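Local coordinates for beta-galactosidase (Bacillus circulans subsp. alkalophilus, PDB 3TTY), which catalyses the hydrolysis of terminal beta-galactosides, probably as a retaining glycoside hydrolase with a TIM-barrel catalytic domain, and binds galactose, at residues Asp404-Asn407 with Arg408-Leu411; Gly489-Asn492 with Glu493-Val497. One frame throughout, in Å; residues are numbered along the deposited sequence.

Two short local motifs illustrate how polar side chains can start or close a piece of chain. Contact 1 is buried and regular: the capped N-terminal two turns of helix 405-413, with a run of backbone bonds and two tryptophans, Trp409 packed against helix 215-243. Contact 2, in the loop after strand 481-485, is only partly buried and lies against a second subunit; its bonds all involve one asparagine, two of them through the side-chain oxygen. Their centres are about 11 Å apart, and they touch where Ala410 CB lies 4.0 Å from Asp495 OD1. Both also meet Arg223, which pairs with the Glu406 carboxylate and the Glu493 carbonyl, and both meet Tyr462.

Contact 1. Residues Asp404-Asn407 with Arg408-Leu411; sequences DWEN and RWAL
Trp405 O is met twice by Trp409: it accepts from the backbone N of Trp409 at 2.9 Å in a nearly straight bond (165°), and the Trp409 indole lays one face over it, with CG 3.2 Å from Trp405 O and the oxygen offset toward the rim of the ring. The indole reaches this place because Trp409 CG stands beside its own backbone N (chi1 -67°), folding the ring back over the preceding turn. Near the ring's rim, Trp409 CZ3 is 4.1 Å from Glu406 CG, which lies above the ring plane; the side chains slant across each other, the carboxylate continuing to Lys465 and Arg223. The two indole nitrogens serve a neighbouring loop, Trp405 NE1 bonding to Tyr257 O and Trp409 NE1 to Pro258 O. Ala410 N to Glu406 O, at 3.0 Å, continues the helical pattern. At the start of helix 405-413, Asp404 is the N-cap: its OD1 accepts from Asn407 N at 2.8 Å through the anti lone pair, and weakly from Glu406 N. With OD2 also salt-bridged to Lys465, the buried Asp404 carboxylate is compensated by a lysine and a helix start together, which would probably favour its ionised form.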
ATOM      1  N   ASP A 404     -25.332  -0.528  15.321  1.00 16.82           N
ATOM      2  CA  ASP A 404     -25.330   0.908  15.578  1.00 15.93           C
ATOM      3  C   ASP A 404     -24.130   1.568  14.938  1.00 16.11           C
ATOM      4  O   ASP A 404     -23.010   1.090  15.108  1.00 15.29           O
ATOM      5  CB  ASP A 404     -25.295   1.179  17.085  1.00 16.21           C
ATOM      6  CG  ASP A 404     -25.396   2.661  17.407  1.00 17.07           C
ATOM      7  OD1 ASP A 404     -24.363   3.276  17.713  1.00 21.26           O
ATOM      8  OD2 ASP A 404     -26.506   3.217  17.329  1.00 17.30           O
ATOM      9  N   TRP A 405     -24.344   2.683  14.241  1.00 15.19           N
ATOM     10  CA  TRP A 405     -23.244   3.338  13.522  1.00 15.77           C
ATOM     11  C   TRP A 405     -22.231   4.020  14.439  1.00 15.51           C
ATOM     12  O   TRP A 405     -21.033   4.069  14.112  1.00 16.29           O
ATOM     13  CB  TRP A 405     -23.755   4.344  12.469  1.00 15.80           C
ATOM     14  CG  TRP A 405     -23.944   3.762  11.105  1.00 14.61           C
ATOM     15  CD1 TRP A 405     -23.036   3.745  10.085  1.00 17.21           C
ATOM     16  CD2 TRP A 405     -25.124   3.115  10.603  1.00 15.60           C
ATOM     17  NE1 TRP A 405     -23.579   3.126   8.973  1.00 16.91           N
ATOM     18  CE2 TRP A 405     -24.860   2.735   9.266  1.00 14.76           C
ATOM     19  CE3 TRP A 405     -26.385   2.835  11.149  1.00 15.41           C
ATOM     20  CZ2 TRP A 405     -25.804   2.075   8.471  1.00 15.54           C
ATOM     21  CZ3 TRP A 405     -27.325   2.181  10.353  1.00 18.25           C
ATOM     22  CH2 TRP A 405     -27.028   1.805   9.033  1.00 13.56           C
ATOM     23  N   GLU A 406     -22.700   4.555  15.567  1.00 16.84           N
ATOM     24  CA  GLU A 406     -21.824   5.305  16.477  1.00 13.68           C
ATOM     25  C   GLU A 406     -20.940   4.321  17.215  1.00 16.81           C
ATOM     26  O   GLU A 406     -19.742   4.545  17.396  1.00 17.28           O
ATOM     27  CB  GLU A 406     -22.623   6.171  17.453  1.00 15.84           C
ATOM     28  CG  GLU A 406     -23.353   7.337  16.776  1.00 20.11           C
ATOM     29  CD  GLU A 406     -24.062   8.275  17.751  1.00 23.09           C
ATOM     30  OE1 GLU A 406     -24.587   7.797  18.776  1.00 29.36           O
ATOM     31  OE2 GLU A 406     -24.098   9.500  17.486  1.00 23.10           O
ATOM     32  N   ASN A 407     -21.534   3.210  17.621  1.00 15.19           N
ATOM     33  CA  ASN A 407     -20.755   2.103  18.158  1.00 18.68           C
ATOM     34  C   ASN A 407     -19.689   1.654  17.149  1.00 19.23           C
ATOM     35  O   ASN A 407     -18.532   1.427  17.511  1.00 19.21           O
ATOM     36  CB  ASN A 407     -21.683   0.940  18.492  1.00 16.59           C
ATOM     37  CG  ASN A 407     -20.948  -0.244  19.073  1.00 19.94           C
ATOM     38  OD1 ASN A 407     -20.106  -0.088  19.954  1.00 21.38           O
ATOM     39  ND2 ASN A 407     -21.267  -1.450  18.584  1.00 18.03           N
ATOM     40  N   ARG A 408     -20.088   1.532  15.882  1.00 15.45           N
ATOM     41  CA  ARG A 408     -19.163   1.148  14.820  1.00 15.80           C
ATOM     42  C   ARG A 408     -17.982   2.116  14.694  1.00 18.00           C
ATOM     43  O   ARG A 408     -16.826   1.696  14.666  1.00 19.79           O
ATOM     44  CB  ARG A 408     -19.896   1.049  13.480  1.00 14.78           C
ATOM     45  CG  ARG A 408     -18.975   0.723  12.314  1.00 17.50           C
ATOM     46  CD  ARG A 408     -19.748   0.319  11.058  1.00 20.79           C
ATOM     47  NE  ARG A 408     -18.864  -0.096   9.967  1.00 23.58           N
ATOM     48  CZ  ARG A 408     -19.292  -0.485   8.765  1.00 22.01           C
ATOM     49  NH1 ARG A 408     -20.592  -0.515   8.499  1.00 18.64           N
ATOM     50  NH2 ARG A 408     -18.424  -0.833   7.824  1.00 18.73           N
ATOM     51  N   TRP A 409     -18.278   3.409  14.600  1.00 14.67           N
ATOM     52  CA  TRP A 409     -17.238   4.428  14.508  1.00 15.21           C
ATOM     53  C   TRP A 409     -16.241   4.359  15.666  1.00 19.64           C
ATOM     54  O   TRP A 409     -15.019   4.384  15.454  1.00 16.20           O
ATOM     55  CB  TRP A 409     -17.861   5.818  14.473  1.00 14.98           C
ATOM     56  CG  TRP A 409     -18.659   6.103  13.237  1.00 18.31           C
ATOM     57  CD1 TRP A 409     -18.542   5.488  12.020  1.00 18.00           C
ATOM     58  CD2 TRP A 409     -19.706   7.072  13.100  1.00 15.52           C
ATOM     59  NE1 TRP A 409     -19.450   6.024  11.139  1.00 20.56           N
ATOM     60  CE2 TRP A 409     -20.174   6.997  11.775  1.00 18.48           C
ATOM     61  CE3 TRP A 409     -20.291   7.994  13.973  1.00 13.36           C
ATOM     62  CZ2 TRP A 409     -21.191   7.822  11.293  1.00 19.48           C
ATOM     63  CZ3 TRP A 409     -21.300   8.798  13.506  1.00 17.85           C
ATOM     64  CH2 TRP A 409     -21.741   8.715  12.171  1.00 20.47           C
ATOM     65  N   ALA A 410     -16.754   4.289  16.890  1.00 13.42           N
ATOM     66  CA  ALA A 410     -15.872   4.188  18.055  1.00 19.30           C
ATOM     67  C   ALA A 410     -14.996   2.924  18.006  1.00 21.01           C
ATOM     68  O   ALA A 410     -13.779   2.990  18.233  1.00 18.22           O
ATOM     69  CB  ALA A 410     -16.668   4.251  19.346  1.00 18.88           C
ATOM     70  N   LEU A 411     -15.605   1.784  17.681  1.00 17.65           N
ATOM     71  CA  LEU A 411     -14.839   0.546  17.530  1.00 17.19           C
ATOM     72  C   LEU A 411     -13.772   0.674  16.461  1.00 19.56           C
ATOM     73  O   LEU A 411     -12.637   0.271  16.660  1.00 20.73           O
ATOM     74  CB  LEU A 411     -15.752  -0.627  17.183  1.00 20.45           C
ATOM     75  CG  LEU A 411     -16.452  -1.320  18.345  1.00 19.43           C
ATOM     76  CD1 LEU A 411     -17.328  -2.433  17.817  1.00 20.38           C
ATOM     77  CD2 LEU A 411     -15.422  -1.853  19.340  1.00 17.15           C
TER

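Contact 2. Residues Gly489-Asn492 with Glu493-Val497; sequences GIVN and ENDLV
Asn492 OD1 takes two backbone hydrogen bonds, from Asn494 N at 2.9 Å and from Leu496 N at 3.2 Å. Both donors stand out of the amide plane, on opposite faces of it, so the oxygen is gripped from above and below. Asn492 CG sits between its own backbone N and carbonyl carbon (chi1 71°), and a chi2 of 0° turns OD1 back over the chain, while Asn492 ND2 donates to a water 3.0 Å away, which in turn donates to Asn494 OD1. Replacing Asn492 by an alanine would probably leave the N-H groups of Asn494 and Leu496 without their shared acceptor and the loop less firmly closed.

Backbone bonds frame this side chain. Asp495 N reaches Asn492 O at 2.9 Å, closing a type I turn, and Asn492 N donates to Leu496 O at 2.9 Å. The bond from Asn494 N to the side chain makes an Asx turn, nested in the type I turn; with Asp495 in the left-handed region, the turn runs into a G1 beta bulge and the chain doubles back in a hairpin-like turn. Beyond it Val491 and Val497 form a single bridge, a non-hydrogen-bonded pair, with Val491 CA 3.2 Å from Leu496 O as a CA-H...O contact.

Apolar contact comes from Val491, whose CG1 lies 4.2 Å from Val497 CG2. Both methyls of Val491 also pack beside the polar Asp495 OD1, CG1 at 3.6 Å.

The Asp495 carboxylate has partners beyond the loop: OD1 hydrogen-bonds to Tyr462 OH, and OD2 forms a salt bridge with Lys356 of the second subunit. Tyr357 of that subunit packs on Ile490 and Val491, and its His364 on Val497, which places this turn at a subunit interface of the three-chain assembly.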
ATOM      1  N   GLY A 489     -20.153  -2.876  26.575  1.00 17.22           N
ATOM      2  CA  GLY A 489     -20.327  -2.055  27.762  1.00 18.31           C
ATOM      3  C   GLY A 489     -19.045  -1.409  28.257  1.00 16.42           C
ATOM      4  O   GLY A 489     -18.872  -1.190  29.450  1.00 19.89           O
ATOM      5  N   ILE A 490     -18.142  -1.092  27.340  1.00 19.31           N
ATOM      6  CA  ILE A 490     -16.860  -0.527  27.724  1.00 16.34           C
ATOM      7  C   ILE A 490     -16.933   0.997  27.866  1.00 20.25           C
ATOM      8  O   ILE A 490     -16.421   1.548  28.834  1.00 22.12           O
ATOM      9  CB  ILE A 490     -15.759  -0.914  26.732  1.00 20.07           C
ATOM     10  CG1 ILE A 490     -15.783  -2.430  26.465  1.00 21.68           C
ATOM     11  CG2 ILE A 490     -14.397  -0.442  27.234  1.00 18.63           C
ATOM     12  CD1 ILE A 490     -15.473  -3.306  27.704  1.00 19.42           C
ATOM     13  N   VAL A 491     -17.601   1.673  26.934  1.00 17.40           N
ATOM     14  CA  VAL A 491     -17.622   3.141  26.934  1.00 19.33           C
ATOM     15  C   VAL A 491     -19.016   3.761  26.857  1.00 20.20           C
ATOM     16  O   VAL A 491     -20.004   3.070  26.598  1.00 18.69           O
ATOM     17  CB  VAL A 491     -16.797   3.708  25.768  1.00 18.57           C
ATOM     18  CG1 VAL A 491     -15.334   3.262  25.875  1.00 17.00           C
ATOM     19  CG2 VAL A 491     -17.412   3.283  24.426  1.00 17.34           C
ATOM     20  N   ASN A 492     -19.088   5.072  27.084  1.00 17.14           N
ATOM     21  CA  ASN A 492     -20.329   5.801  26.864  1.00 20.21           C
ATOM     22  C   ASN A 492     -20.307   6.514  25.513  1.00 19.51           C
ATOM     23  O   ASN A 492     -19.453   6.251  24.682  1.00 16.99           O
ATOM     24  CB  ASN A 492     -20.601   6.806  27.984  1.00 17.28           C
ATOM     25  CG  ASN A 492     -19.661   7.995  27.943  1.00 22.45           C
ATOM     26  OD1 ASN A 492     -18.786   8.090  27.071  1.00 20.77           O
ATOM     27  ND2 ASN A 492     -19.835   8.918  28.886  1.00 20.26           N
ATOM     28  N   GLU A 493     -21.252   7.421  25.321  1.00 18.78           N
ATOM     29  CA  GLU A 493     -21.467   8.105  24.050  1.00 20.82           C
ATOM     30  C   GLU A 493     -20.284   8.948  23.594  1.00 21.56           C
ATOM     31  O   GLU A 493     -20.211   9.328  22.436  1.00 21.82           O
ATOM     32  CB  GLU A 493     -22.688   9.004  24.188  1.00 24.21           C
ATOM     33  CG  GLU A 493     -22.903   9.416  25.639  1.00 29.88           C
ATOM     34  CD  GLU A 493     -23.770  10.631  25.759  1.00 45.89           C
ATOM     35  OE1 GLU A 493     -24.317  11.049  24.711  1.00 48.91           O
ATOM     36  OE2 GLU A 493     -23.904  11.163  26.891  1.00 40.65           O
ATOM     37  N   ASN A 494     -19.363   9.259  24.500  1.00 20.81           N
ATOM     38  CA  ASN A 494     -18.185  10.025  24.110  1.00 18.07           C
ATOM     39  C   ASN A 494     -16.932   9.176  24.034  1.00 18.58           C
ATOM     40  O   ASN A 494     -15.838   9.698  23.947  1.00 17.78           O
ATOM     41  CB  ASN A 494     -17.965  11.218  25.036  1.00 18.43           C
ATOM     42  CG  ASN A 494     -19.100  12.215  24.968  1.00 22.28           C
ATOM     43  OD1 ASN A 494     -19.741  12.501  25.967  1.00 21.44           O
ATOM     44  ND2 ASN A 494     -19.359  12.742  23.776  1.00 29.29           N
ATOM     45  N   ASP A 495     -17.104   7.861  24.041  1.00 17.56           N
ATOM     46  CA  ASP A 495     -15.976   6.947  23.988  1.00 17.97           C
ATOM     47  C   ASP A 495     -15.122   7.078  25.240  1.00 21.35           C
ATOM     48  O   ASP A 495     -13.893   6.899  25.182  1.00 18.49           O
ATOM     49  CB  ASP A 495     -15.104   7.184  22.745  1.00 15.60           C
ATOM     50  CG  ASP A 495     -14.185   6.010  22.466  1.00 22.84           C
ATOM     51  OD1 ASP A 495     -14.632   4.863  22.704  1.00 21.40           O
ATOM     52  OD2 ASP A 495     -13.017   6.221  22.056  1.00 22.80           O
ATOM     53  N   LEU A 496     -15.767   7.419  26.356  1.00 15.74           N
ATOM     54  CA  LEU A 496     -15.090   7.454  27.650  1.00 17.39           C
ATOM     55  C   LEU A 496     -15.403   6.159  28.393  1.00 19.45           C
ATOM     56  O   LEU A 496     -16.559   5.722  28.447  1.00 21.26           O
ATOM     57  CB  LEU A 496     -15.548   8.645  28.490  1.00 14.47           C
ATOM     58  CG  LEU A 496     -15.282  10.085  28.037  1.00 19.92           C
ATOM     59  CD1 LEU A 496     -16.102  11.079  28.890  1.00 13.88           C
ATOM     60  CD2 LEU A 496     -13.782  10.436  28.031  1.00 16.20           C
ATOM     61  N   VAL A 497     -14.378   5.541  28.961  1.00 16.58           N
ATOM     62  CA  VAL A 497     -14.551   4.251  29.613  1.00 18.90           C
ATOM     63  C   VAL A 497     -15.460   4.366  30.828  1.00 22.74           C
ATOM     64  O   VAL A 497     -15.323   5.285  31.654  1.00 19.85           O
ATOM     65  CB  VAL A 497     -13.203   3.637  30.025  1.00 20.02           C
ATOM     66  CG1 VAL A 497     -13.422   2.380  30.830  1.00 20.34           C
ATOM     67  CG2 VAL A 497     -12.367   3.342  28.801  1.00 19.22           C
TER
HETATM   68  O   HOH W   1     -19.443  11.874  28.452  1.00 25.57           O